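Local coordinates for protein PROBABLE CHAIN-FATTY-ACID-CoA LIGASE FADD13 (Mycobacterium tuberculosis, PDB 3T5C) that is a probable ligase of the AMP-binding enzyme family (ANL clan), represented here by its N-terminal domain, at residues Trp6-Arg11 and Gln34-Ala39; Ser190-Arg195 and Phe272-Thr277; Val236-Val241 and Val261-Glu266; Ala335-Asp340 and Glu348-Ile353. All coordinates share one frame; numbering follows the deposited sequence.

Contact 1: residues Trp6-Arg11 and Gln34-Ala39; sequences WMLRQR and QMNALA
L8 and R9 on one helix meet M35, N36 and A39 on another in a roughly antiparallel helix pair. The axes of segments 6-11 and 34-39 pass 9.1 Å apart, their directions differ by 148°, and R9 and N36 have the nearest CA atoms across the pair.

The apolar half centres on L8, whose two methyls divide the work. CD2 meets CE of M35 at 3.6 Å, and CD1 meets CB of A39 at the same 3.6 Å. M35 runs extended as far as SD and then bends (chi3 84°); that final bend turns CE in toward the leucine, and the two side chains are roughly perpendicular. Helix 65-77 adds to this cluster, with Y72 touching L8 and A39 and C69 touching M35.

The polar half belongs to N36, which runs past L8 the opposite way and places its amide against the backbone of R9. OD1 lies 3.3 Å from CA of R9 and equally close to R9 N, but the angle to that N-H is too poor for a hydrogen bond. Instead OD1 accepts from K76 NZ, while ND2 donates to E148 OE1, so the buried amide is held from both ends. The R9 side chain runs alongside N36, its guanidinium 85° from the amide plane; CA of W6, in the same helix, stands 3.8 Å above that guanidinium plane, nearer its margin than its centre.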
loop_
_atom_site.group_PDB
_atom_site.type_symbol
_atom_site.label_atom_id
_atom_site.label_comp_id
_atom_site.label_asym_id
_atom_site.label_seq_id
_atom_site.Cartn_x
_atom_site.Cartn_y
_atom_site.Cartn_z
ATOM N N TRP A 6 1.578 16.280 -4.472
ATOM C CA TRP A 6 1.479 17.070 -5.692
ATOM C C TRP A 6 0.914 16.192 -6.819
ATOM O O TRP A 6 0.099 16.647 -7.625
ATOM C CB TRP A 6 2.852 17.599 -6.113
ATOM C CG TRP A 6 3.499 18.542 -5.142
ATOM C CD1 TRP A 6 3.006 18.956 -3.933
ATOM C CD2 TRP A 6 4.771 19.170 -5.294
ATOM N NE1 TRP A 6 3.898 19.804 -3.322
ATOM C CE2 TRP A 6 4.992 19.954 -4.136
ATOM C CE3 TRP A 6 5.752 19.149 -6.295
ATOM C CZ2 TRP A 6 6.155 20.712 -3.951
ATOM C CZ3 TRP A 6 6.914 19.903 -6.113
ATOM C CH2 TRP A 6 7.102 20.675 -4.946
ATOM N N MET A 7 1.356 14.937 -6.874
ATOM C CA MET A 7 0.880 14.015 -7.901
ATOM C C MET A 7 -0.647 13.914 -7.916
ATOM O O MET A 7 -1.256 13.811 -8.984
ATOM C CB MET A 7 1.475 12.622 -7.696
ATOM C CG MET A 7 1.006 11.621 -8.746
ATOM S SD MET A 7 1.565 9.952 -8.409
ATOM C CE MET A 7 0.299 9.396 -7.339
ATOM N N LEU A 8 -1.256 13.922 -6.729
ATOM C CA LEU A 8 -2.709 13.856 -6.614
ATOM C C LEU A 8 -3.266 15.128 -7.263
ATOM O O LEU A 8 -4.245 15.080 -8.000
ATOM C CB LEU A 8 -3.152 13.806 -5.144
ATOM C CG LEU A 8 -4.458 13.084 -4.772
ATOM C CD1 LEU A 8 -5.044 13.704 -3.519
ATOM C CD2 LEU A 8 -5.460 13.159 -5.901
ATOM N N ARG A 9 -2.627 16.261 -6.983
ATOM C CA ARG A 9 -3.056 17.537 -7.540
ATOM C C ARG A 9 -2.966 17.478 -9.058
ATOM O O ARG A 9 -3.912 17.839 -9.767
ATOM C CB ARG A 9 -2.168 18.669 -7.023
ATOM C CG ARG A 9 -2.607 20.062 -7.453
ATOM C CD ARG A 9 -1.554 21.106 -7.099
ATOM N NE ARG A 9 -0.341 20.916 -7.886
ATOM C CZ ARG A 9 0.877 20.813 -7.369
ATOM N NH1 ARG A 9 1.046 20.887 -6.059
ATOM N NH2 ARG A 9 1.923 20.624 -8.158
ATOM N N GLN A 10 -1.829 17.009 -9.558
ATOM C CA GLN A 10 -1.629 16.917 -10.995
ATOM C C GLN A 10 -2.667 16.008 -11.658
ATOM O O GLN A 10 -3.085 16.270 -12.782
ATOM C CB GLN A 10 -0.205 16.450 -11.286
ATOM C CG GLN A 10 0.827 17.338 -10.596
ATOM C CD GLN A 10 2.211 16.744 -10.580
ATOM O OE1 GLN A 10 2.374 15.523 -10.528
ATOM N NE2 GLN A 10 3.226 17.604 -10.604
ATOM N N ARG A 11 -3.094 14.954 -10.962
ATOM C CA ARG A 11 -4.111 14.044 -11.501
ATOM C C ARG A 11 -5.456 14.773 -11.522
ATOM O O ARG A 11 -6.247 14.600 -12.439
ATOM C CB ARG A 11 -4.243 12.791 -10.632
ATOM C CG ARG A 11 -5.237 11.751 -11.149
ATOM C CD ARG A 11 -4.587 10.846 -12.190
ATOM N NE ARG A 11 -4.799 11.281 -13.553
ATOM C CZ ARG A 11 -4.060 10.892 -14.589
ATOM N NH1 ARG A 11 -3.040 10.060 -14.420
ATOM N NH2 ARG A 11 -4.367 11.314 -15.806
ATOM N N GLN A 34 -12.559 16.299 -6.548
ATOM C CA GLN A 34 -13.126 16.282 -5.204
ATOM C C GLN A 34 -12.207 15.622 -4.170
ATOM O O GLN A 34 -12.123 16.082 -3.029
ATOM C CB GLN A 34 -14.475 15.567 -5.211
ATOM C CG GLN A 34 -15.504 16.174 -6.158
ATOM C CD GLN A 34 -16.735 15.298 -6.303
ATOM O OE1 GLN A 34 -16.630 14.085 -6.479
ATOM N NE2 GLN A 34 -17.905 15.910 -6.239
ATOM N N MET A 35 -11.533 14.546 -4.572
ATOM C CA MET A 35 -10.628 13.825 -3.682
ATOM C C MET A 35 -9.391 14.682 -3.379
ATOM O O MET A 35 -8.830 14.605 -2.297
ATOM C CB MET A 35 -10.215 12.483 -4.316
ATOM C CG MET A 35 -9.482 11.525 -3.365
ATOM S SD MET A 35 -8.967 9.955 -4.148
ATOM C CE MET A 35 -7.474 10.416 -4.869
ATOM N N ASN A 36 -8.968 15.493 -4.342
ATOM C CA ASN A 36 -7.818 16.369 -4.134
ATOM C C ASN A 36 -8.229 17.500 -3.196
ATOM O O ASN A 36 -7.419 17.986 -2.397
ATOM C CB ASN A 36 -7.337 16.964 -5.457
ATOM C CG ASN A 36 -6.063 17.773 -5.301
ATOM O OD1 ASN A 36 -5.014 17.240 -4.930
ATOM N ND2 ASN A 36 -6.145 19.069 -5.588
ATOM N N ALA A 37 -9.487 17.922 -3.292
ATOM C CA ALA A 37 -9.974 18.984 -2.424
ATOM C C ALA A 37 -10.065 18.456 -0.998
ATOM O O ALA A 37 -9.725 19.165 -0.053
ATOM C CB ALA A 37 -11.343 19.486 -2.888
ATOM N N LEU A 38 -10.522 17.211 -0.851
ATOM C CA LEU A 38 -10.662 16.589 0.464
ATOM C C LEU A 38 -9.270 16.394 1.075
ATOM O O LEU A 38 -9.102 16.465 2.294
ATOM C CB LEU A 38 -11.364 15.230 0.348
ATOM C CG LEU A 38 -12.153 14.681 1.548
ATOM C CD1 LEU A 38 -11.982 13.172 1.589
ATOM C CD2 LEU A 38 -11.690 15.299 2.863
ATOM N N ALA A 39 -8.284 16.138 0.217
ATOM C CA ALA A 39 -6.903 15.963 0.647
ATOM C C ALA A 39 -6.386 17.286 1.209
ATOM O O ALA A 39 -5.667 17.303 2.211
ATOM C CB ALA A 39 -6.041 15.536 -0.527
#

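Contact 2: residues Ser190-Arg195 and Phe272-Thr277; sequences STIDVR and FRYFIT
Y274 carries its CG between the backbone N and the carbonyl carbon (chi1 62°), which sends the ring across to D193, while R273, bent at chi3, lays its guanidinium against that of R195. The site joins strand 274-278 of the large mixed sheet to the loop after helix 178-191, where D193 is the centre of an inverse gamma turn.

The carbonyl oxygen of this turn is gripped twice. Y274 OH donates to D193 O at 2.7 Å from well above the carbonyl plane, and R273 NH2 donates to the same oxygen at 3.1 Å from the opposite face. D193 O lies at the edge of both the tyrosine ring and the R273 guanidinium.

Beside this oxygen, D193, R195 and R273 form a salt-bridge network. R195 NH1 pairs with D193 OD2 at 2.7 Å and also hydrogen-bonds D193 OD1 on its syn lone pair. Its guanidinium lies flat on that of R273, centres 3.5 Å apart and planes at 6°, an arginine-arginine stack whose charge is probably offset by D193 and by D198, which salt-bridges R273 NH2 and accepts from R195 N. R273 NE is buried without a hydrogen-bonding partner in the model; D193 OD2 gives it only a long salt bridge at 3.9 Å.

On the apolar side, the I192 and I276 side chains meet crosswise, CD1 to CD1 at 3.9 Å.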
loop_
_atom_site.group_PDB
_atom_site.type_symbol
_atom_site.label_atom_id
_atom_site.label_comp_id
_atom_site.label_asym_id
_atom_site.label_seq_id
_atom_site.Cartn_x
_atom_site.Cartn_y
_atom_site.Cartn_z
ATOM N N SER A 190 4.329 0.695 -14.623
ATOM C CA SER A 190 5.055 0.400 -15.858
ATOM C C SER A 190 5.262 -1.103 -16.120
ATOM O O SER A 190 5.785 -1.479 -17.170
ATOM C CB SER A 190 6.423 1.084 -15.848
ATOM O OG SER A 190 6.302 2.488 -15.790
ATOM N N THR A 191 4.863 -1.953 -15.175
ATOM C CA THR A 191 5.057 -3.391 -15.328
ATOM C C THR A 191 3.769 -4.160 -15.607
ATOM O O THR A 191 3.704 -4.910 -16.580
ATOM C CB THR A 191 5.755 -3.995 -14.087
ATOM O OG1 THR A 191 6.979 -3.286 -13.846
ATOM C CG2 THR A 191 6.084 -5.486 -14.313
ATOM N N ILE A 192 2.750 -3.993 -14.766
ATOM C CA ILE A 192 1.488 -4.690 -15.000
ATOM C C ILE A 192 0.700 -3.953 -16.080
ATOM O O ILE A 192 0.966 -2.778 -16.362
ATOM C CB ILE A 192 0.606 -4.768 -13.734
ATOM C CG1 ILE A 192 0.196 -3.363 -13.286
ATOM C CG2 ILE A 192 1.350 -5.501 -12.624
ATOM C CD1 ILE A 192 -0.934 -3.356 -12.261
ATOM N N ASP A 193 -0.258 -4.648 -16.686
ATOM C CA ASP A 193 -1.090 -4.062 -17.730
ATOM C C ASP A 193 -2.224 -3.286 -17.078
ATOM O O ASP A 193 -3.326 -3.801 -16.880
ATOM C CB ASP A 193 -1.642 -5.162 -18.647
ATOM C CG ASP A 193 -2.587 -4.625 -19.729
ATOM O OD1 ASP A 193 -2.496 -3.431 -20.097
ATOM O OD2 ASP A 193 -3.416 -5.420 -20.223
ATOM N N VAL A 194 -1.922 -2.051 -16.705
ATOM C CA VAL A 194 -2.898 -1.175 -16.085
ATOM C C VAL A 194 -3.011 -0.001 -17.040
ATOM O O VAL A 194 -2.026 0.397 -17.663
ATOM C CB VAL A 194 -2.430 -0.681 -14.692
ATOM C CG1 VAL A 194 -1.114 0.063 -14.812
ATOM C CG2 VAL A 194 -3.502 0.212 -14.068
ATOM N N ARG A 195 -4.212 0.544 -17.175
ATOM C CA ARG A 195 -4.397 1.647 -18.094
ATOM C C ARG A 195 -5.390 2.701 -17.652
ATOM O O ARG A 195 -6.225 2.474 -16.773
ATOM C CB ARG A 195 -4.775 1.107 -19.474
ATOM C CG ARG A 195 -5.808 0.013 -19.470
ATOM C CD ARG A 195 -5.307 -1.223 -20.212
ATOM N NE ARG A 195 -6.419 -1.954 -20.808
ATOM C CZ ARG A 195 -6.329 -3.143 -21.397
ATOM N NH1 ARG A 195 -5.166 -3.771 -21.474
ATOM N NH2 ARG A 195 -7.412 -3.697 -21.928
ATOM N N PHE A 272 -13.477 -7.818 -16.015
ATOM C CA PHE A 272 -12.388 -8.213 -15.138
ATOM C C PHE A 272 -11.271 -8.890 -15.916
ATOM O O PHE A 272 -11.495 -9.877 -16.611
ATOM C CB PHE A 272 -12.879 -9.145 -14.036
ATOM C CG PHE A 272 -11.973 -9.168 -12.843
ATOM C CD1 PHE A 272 -12.000 -8.127 -11.922
ATOM C CD2 PHE A 272 -11.045 -10.191 -12.677
ATOM C CE1 PHE A 272 -11.114 -8.100 -10.853
ATOM C CE2 PHE A 272 -10.153 -10.175 -11.613
ATOM C CZ PHE A 272 -10.186 -9.126 -10.698
ATOM N N ARG A 273 -10.063 -8.355 -15.792
ATOM C CA ARG A 273 -8.919 -8.906 -16.500
ATOM C C ARG A 273 -7.998 -9.781 -15.639
ATOM O O ARG A 273 -7.584 -10.859 -16.076
ATOM C CB ARG A 273 -8.096 -7.780 -17.130
ATOM C CG ARG A 273 -8.874 -6.900 -18.094
ATOM C CD ARG A 273 -7.952 -6.316 -19.163
ATOM N NE ARG A 273 -6.953 -5.397 -18.612
ATOM C CZ ARG A 273 -7.219 -4.168 -18.177
ATOM N NH1 ARG A 273 -8.462 -3.691 -18.227
ATOM N NH2 ARG A 273 -6.244 -3.419 -17.685
ATOM N N TYR A 274 -7.666 -9.321 -14.431
ATOM C CA TYR A 274 -6.784 -10.088 -13.555
ATOM C C TYR A 274 -6.725 -9.621 -12.111
ATOM O O TYR A 274 -6.998 -8.460 -11.806
ATOM C CB TYR A 274 -5.350 -10.091 -14.101
ATOM C CG TYR A 274 -4.712 -8.717 -14.197
ATOM C CD1 TYR A 274 -4.847 -7.944 -15.349
ATOM C CD2 TYR A 274 -3.981 -8.184 -13.128
ATOM C CE1 TYR A 274 -4.271 -6.674 -15.442
ATOM C CE2 TYR A 274 -3.403 -6.913 -13.211
ATOM C CZ TYR A 274 -3.551 -6.166 -14.369
ATOM O OH TYR A 274 -2.969 -4.924 -14.470
ATOM N N PHE A 275 -6.359 -10.546 -11.229
ATOM C CA PHE A 275 -6.200 -10.239 -9.813
ATOM C C PHE A 275 -4.717 -9.993 -9.595
ATOM O O PHE A 275 -3.890 -10.503 -10.341
ATOM C CB PHE A 275 -6.611 -11.420 -8.923
ATOM C CG PHE A 275 -8.090 -11.545 -8.704
ATOM C CD1 PHE A 275 -8.852 -12.398 -9.490
ATOM C CD2 PHE A 275 -8.718 -10.811 -7.704
ATOM C CE1 PHE A 275 -10.221 -12.522 -9.285
ATOM C CE2 PHE A 275 -10.088 -10.924 -7.488
ATOM C CZ PHE A 275 -10.842 -11.784 -8.283
ATOM N N ILE A 276 -4.384 -9.198 -8.587
ATOM C CA ILE A 276 -2.987 -8.953 -8.247
ATOM C C ILE A 276 -2.805 -9.648 -6.899
ATOM O O ILE A 276 -3.327 -9.185 -5.877
ATOM C CB ILE A 276 -2.667 -7.452 -8.082
ATOM C CG1 ILE A 276 -2.928 -6.713 -9.393
ATOM C CG2 ILE A 276 -1.201 -7.277 -7.697
ATOM C CD1 ILE A 276 -2.726 -5.212 -9.296
ATOM N N THR A 277 -2.092 -10.772 -6.913
ATOM C CA THR A 277 -1.848 -11.560 -5.707
ATOM C C THR A 277 -0.504 -11.252 -5.057
ATOM O O THR A 277 0.534 -11.250 -5.714
ATOM C CB THR A 277 -1.926 -13.080 -6.025
ATOM O OG1 THR A 277 -3.301 -13.468 -6.136
ATOM C CG2 THR A 277 -1.251 -13.905 -4.943
#

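Contact 3: residues Val236-Val241 and Val261-Glu266; sequences VWSLIV and VPEFAE
W237 and E263 bring the two backbones closest, their CA atoms 6.8 Å apart, where regular helix 236-241 faces a piece of chain whose residues 262-265 take helix-like backbone angles but lack a helix's regular hydrogen bonds. The W237 indole does most of the touching. Its CD1 meets CG1 of V261 at 3.5 Å, the methyl sitting at the ring edge. Farther round, CZ2 reaches CD1 of F264, also at 3.5 Å; the two rings are oblique, centroids 5.6 Å apart and planes at 43°.

The contact ties helix 233-242 to the loop that follows helix 252-258 in the beta-alpha-beta unit formed with parallel strands 247-250 and 274-278. W237 NE1 donates to M258 O in that unit, which helps to set the indole's direction. F264 also makes a cation-pi contact with K293 and meets the Y290 ring.

Nearer the surface, E263 stretches out beyond CG to S238, whose OG donates to OE2 at 3.2 Å on its syn lone pair.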
loop_
_atom_site.group_PDB
_atom_site.type_symbol
_atom_site.label_atom_id
_atom_site.label_comp_id
_atom_site.label_asym_id
_atom_site.label_seq_id
_atom_site.Cartn_x
_atom_site.Cartn_y
_atom_site.Cartn_z
ATOM N N VAL A 236 -18.421 -9.781 -3.103
ATOM C CA VAL A 236 -17.348 -9.323 -3.991
ATOM C C VAL A 236 -17.647 -9.455 -5.476
ATOM O O VAL A 236 -17.331 -8.555 -6.257
ATOM C CB VAL A 236 -16.004 -10.049 -3.744
ATOM C CG1 VAL A 236 -15.283 -9.420 -2.585
ATOM C CG2 VAL A 236 -16.238 -11.526 -3.497
ATOM N N TRP A 237 -18.233 -10.578 -5.872
ATOM C CA TRP A 237 -18.536 -10.788 -7.285
ATOM C C TRP A 237 -19.551 -9.794 -7.835
ATOM O O TRP A 237 -19.372 -9.283 -8.938
ATOM C CB TRP A 237 -18.985 -12.229 -7.514
ATOM C CG TRP A 237 -17.829 -13.186 -7.436
ATOM C CD1 TRP A 237 -17.734 -14.299 -6.652
ATOM C CD2 TRP A 237 -16.582 -13.083 -8.138
ATOM N NE1 TRP A 237 -16.504 -14.894 -6.817
ATOM C CE2 TRP A 237 -15.778 -14.169 -7.724
ATOM C CE3 TRP A 237 -16.065 -12.176 -9.077
ATOM C CZ2 TRP A 237 -14.482 -14.375 -8.214
ATOM C CZ3 TRP A 237 -14.775 -12.381 -9.566
ATOM C CH2 TRP A 237 -13.999 -13.474 -9.131
ATOM N N SER A 238 -20.599 -9.506 -7.067
ATOM C CA SER A 238 -21.608 -8.537 -7.494
ATOM C C SER A 238 -20.925 -7.183 -7.654
ATOM O O SER A 238 -21.138 -6.477 -8.638
ATOM C CB SER A 238 -22.729 -8.422 -6.455
ATOM O OG SER A 238 -23.549 -9.580 -6.447
ATOM N N LEU A 239 -20.109 -6.827 -6.668
ATOM C CA LEU A 239 -19.369 -5.574 -6.691
ATOM C C LEU A 239 -18.489 -5.529 -7.939
ATOM O O LEU A 239 -18.498 -4.551 -8.683
ATOM C CB LEU A 239 -18.491 -5.459 -5.436
ATOM C CG LEU A 239 -17.543 -4.260 -5.349
ATOM C CD1 LEU A 239 -18.343 -2.965 -5.405
ATOM C CD2 LEU A 239 -16.732 -4.345 -4.057
ATOM N N ILE A 240 -17.728 -6.600 -8.150
ATOM C CA ILE A 240 -16.839 -6.705 -9.298
ATOM C C ILE A 240 -17.603 -6.468 -10.595
ATOM O O ILE A 240 -17.181 -5.681 -11.444
ATOM C CB ILE A 240 -16.167 -8.108 -9.364
ATOM C CG1 ILE A 240 -15.115 -8.240 -8.261
ATOM C CG2 ILE A 240 -15.521 -8.322 -10.721
ATOM C CD1 ILE A 240 -13.988 -7.270 -8.395
ATOM N N VAL A 241 -18.731 -7.158 -10.736
ATOM C CA VAL A 241 -19.557 -7.047 -11.933
ATOM C C VAL A 241 -20.197 -5.663 -12.072
ATOM O O VAL A 241 -20.061 -5.015 -13.103
ATOM C CB VAL A 241 -20.669 -8.132 -11.938
ATOM C CG1 VAL A 241 -21.458 -8.079 -13.241
ATOM C CG2 VAL A 241 -20.047 -9.514 -11.749
ATOM N N VAL A 261 -17.983 -19.358 -3.070
ATOM C CA VAL A 261 -19.309 -18.742 -3.141
ATOM C C VAL A 261 -20.058 -19.191 -4.402
ATOM O O VAL A 261 -19.457 -19.350 -5.470
ATOM C CB VAL A 261 -19.199 -17.185 -3.115
ATOM C CG1 VAL A 261 -18.298 -16.710 -4.233
ATOM C CG2 VAL A 261 -20.578 -16.545 -3.244
ATOM N N PRO A 262 -21.382 -19.408 -4.289
ATOM C CA PRO A 262 -22.232 -19.845 -5.403
ATOM C C PRO A 262 -22.285 -18.903 -6.605
ATOM O O PRO A 262 -22.621 -19.324 -7.712
ATOM C CB PRO A 262 -23.599 -20.024 -4.742
ATOM C CG PRO A 262 -23.573 -19.013 -3.643
ATOM C CD PRO A 262 -22.192 -19.223 -3.072
ATOM N N GLU A 263 -21.957 -17.633 -6.391
ATOM C CA GLU A 263 -21.977 -16.665 -7.480
ATOM C C GLU A 263 -20.826 -16.908 -8.449
ATOM O O GLU A 263 -20.780 -16.330 -9.535
ATOM C CB GLU A 263 -21.907 -15.237 -6.934
ATOM C CG GLU A 263 -23.090 -14.858 -6.055
ATOM C CD GLU A 263 -23.330 -13.356 -6.001
ATOM O OE1 GLU A 263 -24.285 -12.933 -5.314
ATOM O OE2 GLU A 263 -22.571 -12.600 -6.648
ATOM N N PHE A 264 -19.903 -17.775 -8.052
ATOM C CA PHE A 264 -18.753 -18.099 -8.884
ATOM C C PHE A 264 -19.157 -19.119 -9.945
ATOM O O PHE A 264 -18.611 -19.137 -11.048
ATOM C CB PHE A 264 -17.630 -18.678 -8.024
ATOM C CG PHE A 264 -16.305 -18.738 -8.720
ATOM C CD1 PHE A 264 -15.551 -17.584 -8.904
ATOM C CD2 PHE A 264 -15.809 -19.945 -9.199
ATOM C CE1 PHE A 264 -14.320 -17.630 -9.554
ATOM C CE2 PHE A 264 -14.579 -20.003 -9.851
ATOM C CZ PHE A 264 -13.833 -18.842 -10.029
ATOM N N ALA A 265 -20.123 -19.964 -9.598
ATOM C CA ALA A 265 -20.611 -21.005 -10.500
ATOM C C ALA A 265 -20.812 -20.519 -11.937
ATOM O O ALA A 265 -20.184 -21.028 -12.865
ATOM C CB ALA A 265 -21.916 -21.586 -9.957
ATOM N N GLU A 266 -21.685 -19.532 -12.117
ATOM C CA GLU A 266 -21.968 -18.994 -13.446
ATOM C C GLU A 266 -21.450 -17.567 -13.577
ATOM O O GLU A 266 -22.022 -16.754 -14.308
ATOM C CB GLU A 266 -23.472 -19.003 -13.695
ATOM C CG GLU A 266 -24.154 -20.281 -13.270
ATOM C CD GLU A 266 -25.448 -20.006 -12.534
ATOM O OE1 GLU A 266 -26.354 -19.387 -13.135
ATOM O OE2 GLU A 266 -25.556 -20.404 -11.352
#

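Contact 4: residues Ala335-Asp340 and Glu348-Ile353; sequences AVRGDD and EGEVVI
A335 and V352 pair tightly: A335 N donates to V352 O at 3.1 Å and V352 N to A335 O at 2.9 Å, both nearly straight. Next, V336 faces V351 as a non-hydrogen-bonded pair, and V336 CA comes 3.2 Å from E350 O in a CA-H...O contact. R337 N donates to that same E350 O at 2.7 Å, E350 N donates back to R337 O at 3.1 Å, and R337 CB packs on V352 CG1 at 3.5 Å.

These are neighbouring strands 332-337 and 350-355 of a small antiparallel sheet, with W377 touching A335 and V352. Before the second strand the chain turns a corner at E348-G349; the glycine's phi is 151°.

Toward solvent the fit is looser. R337 and E350 run side by side, their flat ends 89° apart and not touching. A water between them accepts from R337 NH1 at 2.9 Å and sits 3.0 Å from E350 OE1 and beside R337 O. Stronger partners lie outside: D374 for R337 NE, R379 and G381 N for the E350 carboxylate.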
loop_
_atom_site.group_PDB
_atom_site.type_symbol
_atom_site.label_atom_id
_atom_site.label_comp_id
_atom_site.label_asym_id
_atom_site.label_seq_id
_atom_site.Cartn_x
_atom_site.Cartn_y
_atom_site.Cartn_z
ATOM N N ALA A 335 18.903 -9.865 -7.478
ATOM C CA ALA A 335 19.971 -10.838 -7.660
ATOM C C ALA A 335 20.126 -11.703 -6.405
ATOM O O ALA A 335 19.312 -11.633 -5.485
ATOM C CB ALA A 335 21.280 -10.112 -7.968
ATOM N N VAL A 336 21.164 -12.531 -6.379
ATOM C CA VAL A 336 21.419 -13.389 -5.226
ATOM C C VAL A 336 22.840 -13.199 -4.706
ATOM O O VAL A 336 23.812 -13.264 -5.460
ATOM C CB VAL A 336 21.194 -14.887 -5.553
ATOM C CG1 VAL A 336 19.704 -15.171 -5.691
ATOM C CG2 VAL A 336 21.938 -15.266 -6.827
ATOM N N ARG A 337 22.936 -12.951 -3.405
ATOM C CA ARG A 337 24.207 -12.732 -2.732
ATOM C C ARG A 337 24.694 -14.034 -2.113
ATOM O O ARG A 337 24.037 -14.592 -1.233
ATOM C CB ARG A 337 24.029 -11.679 -1.633
ATOM C CG ARG A 337 25.280 -11.341 -0.831
ATOM C CD ARG A 337 24.975 -10.266 0.210
ATOM N NE ARG A 337 26.176 -9.784 0.890
ATOM C CZ ARG A 337 26.838 -10.464 1.820
ATOM N NH1 ARG A 337 26.417 -11.664 2.197
ATOM N NH2 ARG A 337 27.930 -9.947 2.361
ATOM N N GLY A 338 25.839 -14.524 -2.575
ATOM C CA GLY A 338 26.375 -15.752 -2.021
ATOM C C GLY A 338 26.805 -15.511 -0.587
ATOM O O GLY A 338 26.983 -14.366 -0.173
ATOM N N ASP A 339 26.968 -16.579 0.185
ATOM C CA ASP A 339 27.395 -16.433 1.571
ATOM C C ASP A 339 28.840 -15.921 1.598
ATOM O O ASP A 339 29.405 -15.655 2.662
ATOM C CB ASP A 339 27.272 -17.773 2.308
ATOM C CG ASP A 339 27.997 -18.906 1.595
ATOM O OD1 ASP A 339 27.821 -20.074 2.008
ATOM O OD2 ASP A 339 28.743 -18.629 0.629
ATOM N N ASP A 340 29.419 -15.783 0.408
ATOM C CA ASP A 340 30.780 -15.293 0.243
ATOM C C ASP A 340 30.758 -13.794 -0.047
ATOM O O ASP A 340 31.807 -13.173 -0.235
ATOM C CB ASP A 340 31.466 -16.037 -0.903
ATOM C CG ASP A 340 30.632 -16.052 -2.172
ATOM O OD1 ASP A 340 29.484 -16.542 -2.122
ATOM O OD2 ASP A 340 31.124 -15.579 -3.217
ATOM N N GLU A 348 21.766 -19.654 -6.986
ATOM C CA GLU A 348 21.090 -19.611 -5.699
ATOM C C GLU A 348 21.852 -18.708 -4.738
ATOM O O GLU A 348 23.013 -18.372 -4.975
ATOM C CB GLU A 348 20.965 -21.017 -5.109
ATOM C CG GLU A 348 20.007 -21.100 -3.925
ATOM C CD GLU A 348 19.795 -22.522 -3.436
ATOM O OE1 GLU A 348 19.366 -23.368 -4.248
ATOM O OE2 GLU A 348 20.054 -22.795 -2.242
ATOM N N GLY A 349 21.181 -18.310 -3.660
ATOM C CA GLY A 349 21.788 -17.444 -2.665
ATOM C C GLY A 349 20.724 -16.595 -1.998
ATOM O O GLY A 349 19.528 -16.816 -2.209
ATOM N N GLU A 350 21.143 -15.630 -1.186
ATOM C CA GLU A 350 20.189 -14.754 -0.514
ATOM C C GLU A 350 19.683 -13.708 -1.505
ATOM O O GLU A 350 20.470 -13.069 -2.204
ATOM C CB GLU A 350 20.842 -14.052 0.685
ATOM C CG GLU A 350 19.998 -12.913 1.245
ATOM C CD GLU A 350 20.673 -12.163 2.371
ATOM O OE1 GLU A 350 21.921 -12.066 2.356
ATOM O OE2 GLU A 350 19.953 -11.656 3.262
ATOM N N VAL A 351 18.369 -13.542 -1.569
ATOM C CA VAL A 351 17.786 -12.560 -2.475
ATOM C C VAL A 351 18.147 -11.149 -2.007
ATOM O O VAL A 351 17.930 -10.798 -0.846
ATOM C CB VAL A 351 16.252 -12.684 -2.523
ATOM C CG1 VAL A 351 15.673 -11.679 -3.512
ATOM C CG2 VAL A 351 15.867 -14.091 -2.925
ATOM N N VAL A 352 18.722 -10.365 -2.916
ATOM C CA VAL A 352 19.100 -8.979 -2.649
ATOM C C VAL A 352 18.433 -8.076 -3.693
ATOM O O VAL A 352 18.190 -8.500 -4.831
ATOM C CB VAL A 352 20.629 -8.768 -2.717
ATOM C CG1 VAL A 352 21.299 -9.425 -1.520
ATOM C CG2 VAL A 352 21.176 -9.326 -4.024
ATOM N N ILE A 353 18.150 -6.836 -3.302
ATOM C CA ILE A 353 17.483 -5.877 -4.177
ATOM C C ILE A 353 18.209 -4.533 -4.244
ATOM O O ILE A 353 18.674 -4.017 -3.224
ATOM C CB ILE A 353 16.044 -5.603 -3.682
ATOM C CG1 ILE A 353 15.261 -6.908 -3.591
ATOM C CG2 ILE A 353 15.339 -4.625 -4.619
ATOM C CD1 ILE A 353 13.987 -6.779 -2.793
HETATM O O HOH W 1 24.337 -13.501 1.393
#

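In the fold
From the N terminus, contact 1 comes first, joining helices 4-14 and 32-48 and closing a 22-residue connection that carries strands 19-23 and 28-31. It closes well before contact 2 opens at 190. Contact 2 encloses 76 residues between its segments, from the end of helix 178-191 to strand 274-278, and contact 3 opens and closes within that span, tying helix 233-242 to the loop after helix 252-258. The two touch: F275 CZ meets W237 CH2 at 3.7 Å, and F272 packs on I240. Contact 4 follows in series, pairing strands of the small antiparallel sheet; its centre lies about 41 Å from that of contact 1, across the centre of the chain.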